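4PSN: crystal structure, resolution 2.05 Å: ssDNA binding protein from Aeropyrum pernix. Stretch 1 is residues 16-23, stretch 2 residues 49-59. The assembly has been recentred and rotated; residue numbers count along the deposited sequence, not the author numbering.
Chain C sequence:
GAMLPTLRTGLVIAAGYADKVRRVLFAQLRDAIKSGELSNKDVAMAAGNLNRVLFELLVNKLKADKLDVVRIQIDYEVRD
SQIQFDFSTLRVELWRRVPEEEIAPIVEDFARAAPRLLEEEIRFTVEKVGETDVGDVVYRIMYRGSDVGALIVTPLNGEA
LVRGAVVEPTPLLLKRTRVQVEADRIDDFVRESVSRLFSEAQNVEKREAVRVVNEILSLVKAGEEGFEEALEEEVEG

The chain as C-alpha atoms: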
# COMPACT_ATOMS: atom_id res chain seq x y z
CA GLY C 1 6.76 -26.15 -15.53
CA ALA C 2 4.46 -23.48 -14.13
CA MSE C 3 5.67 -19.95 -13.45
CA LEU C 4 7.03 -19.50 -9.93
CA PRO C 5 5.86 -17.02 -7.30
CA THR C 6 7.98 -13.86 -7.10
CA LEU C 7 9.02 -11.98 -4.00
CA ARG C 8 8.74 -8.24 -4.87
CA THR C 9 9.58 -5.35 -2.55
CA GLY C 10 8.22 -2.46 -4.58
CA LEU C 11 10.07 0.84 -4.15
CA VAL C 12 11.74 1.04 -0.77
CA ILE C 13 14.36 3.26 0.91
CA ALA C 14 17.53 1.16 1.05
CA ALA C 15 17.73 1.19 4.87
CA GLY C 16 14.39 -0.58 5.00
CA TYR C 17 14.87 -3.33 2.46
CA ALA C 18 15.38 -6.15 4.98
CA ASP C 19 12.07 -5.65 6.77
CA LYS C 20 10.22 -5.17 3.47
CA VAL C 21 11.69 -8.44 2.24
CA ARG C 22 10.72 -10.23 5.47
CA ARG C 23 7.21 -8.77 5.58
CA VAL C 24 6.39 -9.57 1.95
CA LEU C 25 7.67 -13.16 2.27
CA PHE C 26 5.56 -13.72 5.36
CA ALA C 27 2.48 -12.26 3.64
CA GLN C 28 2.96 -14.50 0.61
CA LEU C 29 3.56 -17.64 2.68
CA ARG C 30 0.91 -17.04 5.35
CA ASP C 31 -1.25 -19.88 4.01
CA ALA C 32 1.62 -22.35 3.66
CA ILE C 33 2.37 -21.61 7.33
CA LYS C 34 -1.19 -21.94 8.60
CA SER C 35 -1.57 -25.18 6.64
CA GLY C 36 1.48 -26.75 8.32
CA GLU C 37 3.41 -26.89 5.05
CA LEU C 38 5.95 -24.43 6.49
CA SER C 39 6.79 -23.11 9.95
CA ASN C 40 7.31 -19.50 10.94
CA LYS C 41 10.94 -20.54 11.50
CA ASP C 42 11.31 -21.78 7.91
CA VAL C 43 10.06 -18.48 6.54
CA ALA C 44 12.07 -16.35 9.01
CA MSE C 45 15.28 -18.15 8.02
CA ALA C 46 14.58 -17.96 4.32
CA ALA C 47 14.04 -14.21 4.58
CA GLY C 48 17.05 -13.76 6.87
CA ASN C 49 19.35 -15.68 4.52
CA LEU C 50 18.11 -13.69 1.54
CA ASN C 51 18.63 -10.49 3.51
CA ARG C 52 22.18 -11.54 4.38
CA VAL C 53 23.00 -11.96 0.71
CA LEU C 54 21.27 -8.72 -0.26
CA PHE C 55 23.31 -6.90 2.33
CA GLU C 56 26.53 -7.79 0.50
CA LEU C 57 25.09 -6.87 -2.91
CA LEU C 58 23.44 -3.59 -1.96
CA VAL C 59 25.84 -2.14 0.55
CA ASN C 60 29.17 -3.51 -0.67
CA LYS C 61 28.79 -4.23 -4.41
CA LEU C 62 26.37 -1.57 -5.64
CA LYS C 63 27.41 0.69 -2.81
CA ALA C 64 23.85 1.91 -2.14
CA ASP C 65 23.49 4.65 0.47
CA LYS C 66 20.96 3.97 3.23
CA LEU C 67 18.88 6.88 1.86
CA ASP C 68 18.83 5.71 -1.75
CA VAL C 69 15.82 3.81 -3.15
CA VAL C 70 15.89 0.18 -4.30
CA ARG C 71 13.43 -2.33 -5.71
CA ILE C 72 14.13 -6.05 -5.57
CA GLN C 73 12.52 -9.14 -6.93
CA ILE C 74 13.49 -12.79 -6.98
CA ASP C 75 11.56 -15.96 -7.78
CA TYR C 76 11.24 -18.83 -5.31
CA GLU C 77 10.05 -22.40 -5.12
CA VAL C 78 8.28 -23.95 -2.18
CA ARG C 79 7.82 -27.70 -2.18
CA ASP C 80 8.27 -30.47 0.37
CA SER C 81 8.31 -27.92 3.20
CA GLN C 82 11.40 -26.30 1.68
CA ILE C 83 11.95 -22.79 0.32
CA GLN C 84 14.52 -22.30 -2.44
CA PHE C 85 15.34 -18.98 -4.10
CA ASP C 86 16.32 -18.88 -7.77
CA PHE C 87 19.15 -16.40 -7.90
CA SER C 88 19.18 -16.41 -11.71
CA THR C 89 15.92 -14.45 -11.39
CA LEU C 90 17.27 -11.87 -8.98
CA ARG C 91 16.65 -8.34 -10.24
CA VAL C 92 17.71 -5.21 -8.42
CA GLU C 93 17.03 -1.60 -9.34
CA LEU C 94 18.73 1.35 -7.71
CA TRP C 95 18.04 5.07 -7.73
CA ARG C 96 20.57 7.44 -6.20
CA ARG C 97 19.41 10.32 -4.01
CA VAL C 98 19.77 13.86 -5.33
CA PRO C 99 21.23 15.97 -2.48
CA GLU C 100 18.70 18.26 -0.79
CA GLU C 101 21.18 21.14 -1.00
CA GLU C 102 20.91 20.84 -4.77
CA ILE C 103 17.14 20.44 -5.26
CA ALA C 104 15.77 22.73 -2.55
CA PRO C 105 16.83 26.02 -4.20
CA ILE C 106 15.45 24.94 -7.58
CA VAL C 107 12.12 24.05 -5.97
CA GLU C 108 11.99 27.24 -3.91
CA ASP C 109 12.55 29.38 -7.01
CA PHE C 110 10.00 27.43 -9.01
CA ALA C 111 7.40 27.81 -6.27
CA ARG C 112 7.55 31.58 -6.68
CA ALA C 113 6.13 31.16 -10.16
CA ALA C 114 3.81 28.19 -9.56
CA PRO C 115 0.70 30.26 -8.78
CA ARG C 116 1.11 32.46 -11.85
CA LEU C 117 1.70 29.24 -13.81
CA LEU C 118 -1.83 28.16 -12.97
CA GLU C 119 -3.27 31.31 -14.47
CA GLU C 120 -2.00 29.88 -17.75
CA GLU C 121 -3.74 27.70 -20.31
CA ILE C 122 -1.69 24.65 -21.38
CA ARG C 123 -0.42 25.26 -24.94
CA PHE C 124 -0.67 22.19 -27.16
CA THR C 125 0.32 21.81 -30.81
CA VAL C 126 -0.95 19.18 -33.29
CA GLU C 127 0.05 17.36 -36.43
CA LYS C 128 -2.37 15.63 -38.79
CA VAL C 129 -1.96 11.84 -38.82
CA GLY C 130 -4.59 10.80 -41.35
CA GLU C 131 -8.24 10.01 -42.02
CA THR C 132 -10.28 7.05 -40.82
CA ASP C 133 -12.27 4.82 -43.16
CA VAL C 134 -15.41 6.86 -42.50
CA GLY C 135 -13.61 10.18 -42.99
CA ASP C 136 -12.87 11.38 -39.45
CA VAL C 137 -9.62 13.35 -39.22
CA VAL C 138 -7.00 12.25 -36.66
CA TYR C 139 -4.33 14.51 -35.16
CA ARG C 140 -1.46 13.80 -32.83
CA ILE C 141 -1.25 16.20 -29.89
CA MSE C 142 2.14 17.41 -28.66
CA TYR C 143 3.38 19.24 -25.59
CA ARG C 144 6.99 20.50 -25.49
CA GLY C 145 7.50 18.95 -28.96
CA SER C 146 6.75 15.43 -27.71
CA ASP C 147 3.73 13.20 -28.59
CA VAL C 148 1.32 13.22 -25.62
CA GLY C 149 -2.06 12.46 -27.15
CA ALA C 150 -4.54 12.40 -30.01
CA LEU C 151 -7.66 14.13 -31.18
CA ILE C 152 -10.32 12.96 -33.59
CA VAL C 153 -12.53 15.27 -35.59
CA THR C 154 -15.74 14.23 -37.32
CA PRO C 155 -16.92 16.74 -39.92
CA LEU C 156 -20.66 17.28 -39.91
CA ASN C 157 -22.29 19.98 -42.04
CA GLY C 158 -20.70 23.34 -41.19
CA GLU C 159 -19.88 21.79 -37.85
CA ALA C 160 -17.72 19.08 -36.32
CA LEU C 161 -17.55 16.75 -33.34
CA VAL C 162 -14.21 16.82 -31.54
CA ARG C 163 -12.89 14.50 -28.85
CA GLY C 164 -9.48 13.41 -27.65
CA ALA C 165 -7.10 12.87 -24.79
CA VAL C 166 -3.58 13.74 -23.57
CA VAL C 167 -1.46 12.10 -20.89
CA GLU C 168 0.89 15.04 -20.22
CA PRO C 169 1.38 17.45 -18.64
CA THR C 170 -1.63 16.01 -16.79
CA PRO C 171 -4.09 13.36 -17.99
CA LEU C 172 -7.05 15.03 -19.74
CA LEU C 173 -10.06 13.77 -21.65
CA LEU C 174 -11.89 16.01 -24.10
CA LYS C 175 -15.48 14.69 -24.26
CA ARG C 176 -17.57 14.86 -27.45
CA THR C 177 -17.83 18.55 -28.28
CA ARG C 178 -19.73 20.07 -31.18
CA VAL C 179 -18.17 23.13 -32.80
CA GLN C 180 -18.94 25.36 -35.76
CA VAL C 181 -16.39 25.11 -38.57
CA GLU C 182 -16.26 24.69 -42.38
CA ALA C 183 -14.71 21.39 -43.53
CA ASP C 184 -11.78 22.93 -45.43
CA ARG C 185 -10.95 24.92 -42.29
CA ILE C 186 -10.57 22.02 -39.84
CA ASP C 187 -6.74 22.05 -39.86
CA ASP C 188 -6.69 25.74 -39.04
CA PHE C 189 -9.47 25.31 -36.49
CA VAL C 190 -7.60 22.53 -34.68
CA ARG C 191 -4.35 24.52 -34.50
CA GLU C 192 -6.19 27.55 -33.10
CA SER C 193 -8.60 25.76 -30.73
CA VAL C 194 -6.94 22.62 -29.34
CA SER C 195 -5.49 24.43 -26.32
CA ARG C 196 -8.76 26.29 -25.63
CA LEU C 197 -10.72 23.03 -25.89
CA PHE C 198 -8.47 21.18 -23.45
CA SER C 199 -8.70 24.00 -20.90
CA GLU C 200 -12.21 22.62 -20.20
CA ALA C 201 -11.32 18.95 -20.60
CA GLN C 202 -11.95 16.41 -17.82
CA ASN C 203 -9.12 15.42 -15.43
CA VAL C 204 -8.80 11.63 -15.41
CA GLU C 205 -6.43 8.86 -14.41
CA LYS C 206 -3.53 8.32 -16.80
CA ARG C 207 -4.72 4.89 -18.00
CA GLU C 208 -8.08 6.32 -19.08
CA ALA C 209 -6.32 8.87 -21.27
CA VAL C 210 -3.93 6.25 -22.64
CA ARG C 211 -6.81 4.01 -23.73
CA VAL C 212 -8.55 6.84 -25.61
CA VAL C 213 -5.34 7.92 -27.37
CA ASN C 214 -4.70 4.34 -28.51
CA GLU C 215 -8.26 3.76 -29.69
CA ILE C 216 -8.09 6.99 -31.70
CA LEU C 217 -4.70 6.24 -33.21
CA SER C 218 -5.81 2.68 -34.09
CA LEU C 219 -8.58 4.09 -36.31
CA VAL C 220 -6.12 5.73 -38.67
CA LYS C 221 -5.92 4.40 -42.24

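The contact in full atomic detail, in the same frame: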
# COMPACT_ATOMS: atom_id res chain seq x y z
N GLY C 16 15.54 0.18 4.56
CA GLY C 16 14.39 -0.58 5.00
C GLY C 16 14.14 -1.83 4.21
O GLY C 16 13.09 -2.46 4.37
N TYR C 17 15.09 -2.19 3.35
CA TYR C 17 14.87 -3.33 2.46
C TYR C 17 14.68 -4.64 3.23
O TYR C 17 13.85 -5.45 2.84
CB TYR C 17 16.00 -3.48 1.41
CG TYR C 17 17.22 -4.20 1.96
CD1 TYR C 17 17.25 -5.59 2.03
CD2 TYR C 17 18.33 -3.49 2.41
CE1 TYR C 17 18.34 -6.25 2.55
CE2 TYR C 17 19.43 -4.15 2.93
CZ TYR C 17 19.42 -5.53 3.00
OH TYR C 17 20.51 -6.20 3.50
N ALA C 18 15.43 -4.85 4.32
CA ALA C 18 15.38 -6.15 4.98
C ALA C 18 13.99 -6.45 5.54
O ALA C 18 13.46 -7.56 5.38
CB ALA C 18 16.45 -6.27 6.08
N ASP C 19 13.39 -5.46 6.19
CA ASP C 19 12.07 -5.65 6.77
C ASP C 19 10.98 -5.72 5.70
O ASP C 19 9.99 -6.40 5.90
CB ASP C 19 11.77 -4.58 7.82
CG ASP C 19 12.52 -4.84 9.14
OD1 ASP C 19 13.13 -5.93 9.26
OD2 ASP C 19 12.51 -3.96 10.02
N LYS C 20 11.18 -5.05 4.57
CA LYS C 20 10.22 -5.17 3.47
C LYS C 20 10.27 -6.59 2.93
O LYS C 20 9.24 -7.23 2.71
CB LYS C 20 10.54 -4.16 2.36
CG LYS C 20 9.48 -4.06 1.26
CD LYS C 20 8.09 -3.85 1.86
CE LYS C 20 7.14 -3.11 0.92
NZ LYS C 20 7.20 -1.64 1.17
N VAL C 21 11.48 -7.08 2.72
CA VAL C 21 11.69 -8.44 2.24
C VAL C 21 11.02 -9.45 3.18
O VAL C 21 10.29 -10.32 2.74
CB VAL C 21 13.20 -8.75 2.08
CG1 VAL C 21 13.43 -10.25 1.98
CG2 VAL C 21 13.76 -8.04 0.85
N ARG C 22 11.28 -9.32 4.47
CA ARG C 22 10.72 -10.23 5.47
C ARG C 22 9.19 -10.13 5.49
O ARG C 22 8.50 -11.13 5.50
CB ARG C 22 11.28 -9.89 6.85
CG ARG C 22 10.87 -10.85 7.98
CD ARG C 22 11.49 -10.43 9.33
NE ARG C 22 11.64 -11.57 10.24
CZ ARG C 22 10.72 -11.94 11.12
NH1 ARG C 22 9.58 -11.26 11.20
NH2 ARG C 22 10.92 -12.98 11.90
N ARG C 23 8.66 -8.92 5.49
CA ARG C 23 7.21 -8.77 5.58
C ARG C 23 6.46 -9.32 4.36
O ARG C 23 5.41 -9.95 4.51
CB ARG C 23 6.83 -7.31 5.85
CG ARG C 23 7.16 -6.90 7.27
CD ARG C 23 6.93 -5.43 7.52
NE ARG C 23 7.38 -5.03 8.85
CZ ARG C 23 7.57 -3.77 9.23
NH1 ARG C 23 7.35 -2.78 8.38
NH2 ARG C 23 7.99 -3.51 10.46
N ASN C 49 18.31 -15.30 5.48
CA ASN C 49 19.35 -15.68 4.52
C ASN C 49 19.35 -14.80 3.27
O ASN C 49 20.41 -14.38 2.79
CB ASN C 49 19.17 -17.14 4.09
CG ASN C 49 19.48 -18.12 5.20
OD1 ASN C 49 20.15 -17.77 6.18
ND2 ASN C 49 18.99 -19.35 5.07
N LEU C 50 18.17 -14.56 2.70
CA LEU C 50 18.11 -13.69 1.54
C LEU C 50 18.64 -12.31 1.93
O LEU C 50 19.43 -11.72 1.22
CB LEU C 50 16.68 -13.58 0.99
CG LEU C 50 16.48 -12.69 -0.24
CD1 LEU C 50 17.41 -13.12 -1.37
CD2 LEU C 50 15.00 -12.70 -0.69
N ASN C 51 18.22 -11.82 3.09
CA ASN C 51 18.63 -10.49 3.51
C ASN C 51 20.14 -10.40 3.69
O ASN C 51 20.75 -9.38 3.38
CB ASN C 51 17.90 -10.06 4.78
CG ASN C 51 16.50 -9.55 4.49
OD1 ASN C 51 16.25 -9.05 3.39
ND2 ASN C 51 15.59 -9.68 5.45
N ARG C 52 20.74 -11.50 4.15
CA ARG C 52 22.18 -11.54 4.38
C ARG C 52 22.91 -11.34 3.06
O ARG C 52 23.86 -10.55 2.95
CB ARG C 52 22.57 -12.87 5.03
CG ARG C 52 24.03 -12.95 5.49
CD ARG C 52 24.94 -13.44 4.40
NE ARG C 52 26.32 -13.56 4.88
CZ ARG C 52 27.19 -12.56 4.91
NH1 ARG C 52 28.42 -12.76 5.37
NH2 ARG C 52 26.83 -11.36 4.47
N VAL C 53 22.44 -12.06 2.05
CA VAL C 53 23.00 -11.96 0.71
C VAL C 53 22.79 -10.58 0.10
O VAL C 53 23.71 -10.01 -0.51
CB VAL C 53 22.37 -13.02 -0.19
CG1 VAL C 53 22.59 -12.67 -1.64
CG2 VAL C 53 22.94 -14.39 0.16
N LEU C 54 21.59 -10.04 0.26
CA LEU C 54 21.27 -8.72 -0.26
C LEU C 54 22.13 -7.66 0.40
O LEU C 54 22.48 -6.66 -0.22
CB LEU C 54 19.79 -8.41 -0.06
CG LEU C 54 18.86 -9.25 -0.95
CD1 LEU C 54 17.40 -8.95 -0.62
CD2 LEU C 54 19.15 -8.97 -2.42
N PHE C 55 22.47 -7.87 1.67
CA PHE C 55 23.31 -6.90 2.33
C PHE C 55 24.64 -6.74 1.58
O PHE C 55 25.11 -5.63 1.35
CB PHE C 55 23.56 -7.28 3.80
CG PHE C 55 24.48 -6.33 4.51
CD1 PHE C 55 23.99 -5.21 5.14
CD2 PHE C 55 25.85 -6.55 4.52
CE1 PHE C 55 24.84 -4.33 5.79
CE2 PHE C 55 26.70 -5.67 5.16
CZ PHE C 55 26.20 -4.57 5.79
N GLU C 56 25.24 -7.85 1.19
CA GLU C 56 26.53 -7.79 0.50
C GLU C 56 26.39 -7.13 -0.88
O GLU C 56 27.25 -6.34 -1.30
CB GLU C 56 27.14 -9.18 0.34
CG GLU C 56 27.51 -9.80 1.66
CD GLU C 56 28.50 -8.94 2.45
OE1 GLU C 56 29.36 -8.28 1.82
OE2 GLU C 56 28.41 -8.92 3.70
N LEU C 57 25.32 -7.44 -1.58
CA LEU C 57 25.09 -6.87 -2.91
C LEU C 57 24.84 -5.37 -2.82
O LEU C 57 25.50 -4.57 -3.50
CB LEU C 57 23.91 -7.57 -3.59
CG LEU C 57 23.48 -7.06 -4.97
CD1 LEU C 57 24.65 -7.10 -5.93
CD2 LEU C 57 22.31 -7.85 -5.53
N LEU C 58 23.90 -4.97 -1.99
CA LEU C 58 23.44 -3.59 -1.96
C LEU C 58 24.47 -2.65 -1.37
O LEU C 58 24.78 -1.62 -1.96
CB LEU C 58 22.11 -3.47 -1.18
CG LEU C 58 20.91 -4.06 -1.92
CD1 LEU C 58 19.66 -4.01 -1.06
CD2 LEU C 58 20.69 -3.33 -3.24
N VAL C 59 24.98 -3.02 -0.20
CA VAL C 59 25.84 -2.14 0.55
C VAL C 59 27.29 -2.20 0.07
O VAL C 59 27.95 -1.16 -0.01
CB VAL C 59 25.76 -2.45 2.07
CG1 VAL C 59 26.65 -1.52 2.86
CG2 VAL C 59 24.31 -2.34 2.56

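How does one tyrosine come to dominate this contact? The helices of the two stretches run nearly antiparallel, at 149°, with axes 9.8 Å apart at closest approach, and Y17 fills much of the space between them. Its CA-to-CB bond points toward the second helix, and with chi1 at 82° (p) the ring lies as a knob among N51, L54, F55 and L58. L58 CD1 sits over one ring face, 3.9 Å from the centroid of the Y17 ring, in a CH-pi contact, while Y17 CE1 meets L54 CB at 3.7 Å. A flat aromatic side chain suits this site because it offers a broad face to the leucine and still reaches the facing backbone.

Where does the tyrosine hydroxyl end up? It lies against the backbone of the second helix, with Y17 OH 3.2 Å from N51 O and 3.1 Å from F55 CA. N51 O already accepts a backbone hydrogen bond from F55 N. The hydroxyl also lies at the edge of the F55 ring, near its plane.

What does N51 add? It is where the backbones come nearest, with A18 CA and N51 CA 5.6 Å apart, and alanine's small side chain accompanies this close approach. N51 ND2 donates a hydrogen bond to A18 O at 3.0 Å, the one hydrogen bond identified between the stretches; A18 O also accepts from R22 N within its own helix. The other end of the amide is less well served: N51 OD1 is buried without a polar partner, 3.3 Å from V21 CB.

How does V21 extend the packing? One turn along from Y17, it also points toward the second helix. V21 CG1 touches L50 CD2 at 3.9 Å and V21 CG2 touches L54 CD1 at 4.0 Å, so its two methyls engage different leucines. Altogether the contact buries 367 Å², summed over both sides.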